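PDB 5M31: appr-1-p processing domain protein from Thermus aquaticus Y51MC23, which belongs to the macrodomain family and adopts its mixed alpha/beta fold. Local coordinates for residues A26-V31 with A122-G127. Sequence-based numbering, arbitrary orientation.
Sequences ALVNTV and ALPPLG
Val28 meets the 122-127 segment with every atom of its side chain. CB lies 3.9 Å from CD of Pro124, the two side chains crossing at about a right angle. CG1, anti to the backbone N (chi1 178°), touches CD of Pro124 at 4.1 Å and looks on to CD2 of Leu126, a looser 4.3 Å. CG2 runs alongside Leu123, 4.1 Å from its CG. CB and CG2 of Val28 both lie 3.7 Å from Ala122 O, the acceptor for Val28 N. Two backbone bonds set the register, with Leu27 and Ala122 as a parallel bridge: Ala122 N to Ala26 O, and Val28 N to Ala122 O (2.9 Å, N-H...O angle 160°), so Ala122 is gripped at both N-H and carbonyl by the residues flanking Leu27. The ladder stops at Pro124, whose nitrogen carries no hydrogen; its CD faces Val28 O at 3.2 Å, a buried carbonyl without a partner in the model. Thr30 CG2 touches both Leu126 CD2 (3.7 Å) and Pro124 CG. The pair is central in the mixed sheet: strand 83-88 bonds to the other edge of 26-31, helix 135-146 packs on Leu123 and Leu126, helix 40-48 on Leu27 and Thr30.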
# COMPACT_ATOMS: atom_id res chain seq x y z
N ALA A 26 -0.10 3.26 -9.65
CA ALA A 26 0.55 3.00 -8.37
C ALA A 26 -0.09 1.77 -7.73
O ALA A 26 -1.30 1.67 -7.74
CB ALA A 26 0.45 4.20 -7.44
N LEU A 27 0.74 0.90 -7.17
CA LEU A 27 0.28 -0.20 -6.33
C LEU A 27 0.73 0.02 -4.91
O LEU A 27 1.86 0.44 -4.65
CB LEU A 27 0.85 -1.53 -6.79
CG LEU A 27 0.46 -2.00 -8.20
CD1 LEU A 27 1.09 -3.37 -8.44
CD2 LEU A 27 -1.04 -2.03 -8.43
N VAL A 28 -0.15 -0.35 -4.00
CA VAL A 28 0.21 -0.41 -2.55
C VAL A 28 0.58 -1.83 -2.13
O VAL A 28 -0.18 -2.78 -2.36
CB VAL A 28 -0.96 0.10 -1.69
CG1 VAL A 28 -0.62 -0.00 -0.21
CG2 VAL A 28 -1.31 1.53 -2.07
N ASN A 29 1.73 -1.92 -1.49
CA ASN A 29 2.27 -3.15 -0.90
C ASN A 29 2.23 -2.95 0.61
O ASN A 29 2.64 -1.91 1.10
CB ASN A 29 3.72 -3.25 -1.31
CG ASN A 29 4.40 -4.46 -0.80
OD1 ASN A 29 3.76 -5.45 -0.53
ND2 ASN A 29 5.70 -4.45 -0.82
N THR A 30 1.73 -3.93 1.34
CA THR A 30 1.65 -3.82 2.80
C THR A 30 2.92 -4.44 3.40
O THR A 30 3.27 -5.61 3.10
CB THR A 30 0.36 -4.47 3.34
OG1 THR A 30 0.15 -5.71 2.69
CG2 THR A 30 -0.84 -3.55 3.12
N VAL A 31 3.65 -3.65 4.19
CA VAL A 31 4.97 -4.03 4.60
C VAL A 31 5.14 -3.89 6.11
O VAL A 31 4.24 -3.44 6.82
CB VAL A 31 6.09 -3.28 3.85
CG1 VAL A 31 5.96 -3.54 2.37
CG2 VAL A 31 6.05 -1.79 4.18
N ALA A 122 -4.11 1.16 -6.74
CA ALA A 122 -4.77 -0.04 -6.25
C ALA A 122 -4.12 -0.48 -4.95
O ALA A 122 -2.91 -0.42 -4.82
CB ALA A 122 -4.70 -1.19 -7.25
N LEU A 123 -4.97 -0.99 -4.07
CA LEU A 123 -4.61 -1.36 -2.72
C LEU A 123 -5.13 -2.76 -2.41
O LEU A 123 -6.21 -3.14 -2.85
CB LEU A 123 -5.38 -0.51 -1.73
CG LEU A 123 -5.28 0.84 -1.29
CD1 LEU A 123 -5.69 1.73 -2.44
CD2 LEU A 123 -6.17 0.97 -0.05
N PRO A 124 -4.39 -3.50 -1.57
CA PRO A 124 -4.95 -4.66 -0.91
C PRO A 124 -5.83 -4.24 0.27
O PRO A 124 -5.86 -3.10 0.62
CB PRO A 124 -3.70 -5.41 -0.42
CG PRO A 124 -2.71 -4.36 -0.17
CD PRO A 124 -3.06 -3.18 -1.05
N PRO A 125 -6.39 -5.21 1.00
CA PRO A 125 -7.30 -4.79 2.07
C PRO A 125 -6.60 -4.39 3.40
O PRO A 125 -7.17 -4.55 4.48
CB PRO A 125 -8.24 -5.98 2.23
CG PRO A 125 -7.57 -7.14 1.57
CD PRO A 125 -6.60 -6.60 0.57
N LEU A 126 -5.38 -3.89 3.30
CA LEU A 126 -4.58 -3.36 4.43
C LEU A 126 -4.61 -4.20 5.70
O LEU A 126 -4.87 -3.67 6.77
CB LEU A 126 -4.92 -1.92 4.72
CG LEU A 126 -4.92 -1.05 3.46
CD1 LEU A 126 -5.29 0.37 3.77
CD2 LEU A 126 -3.56 -1.04 2.77
N GLY A 127 -4.26 -5.45 5.55
CA GLY A 127 -4.09 -6.33 6.68
C GLY A 127 -5.40 -6.90 7.20
O GLY A 127 -5.43 -7.53 8.28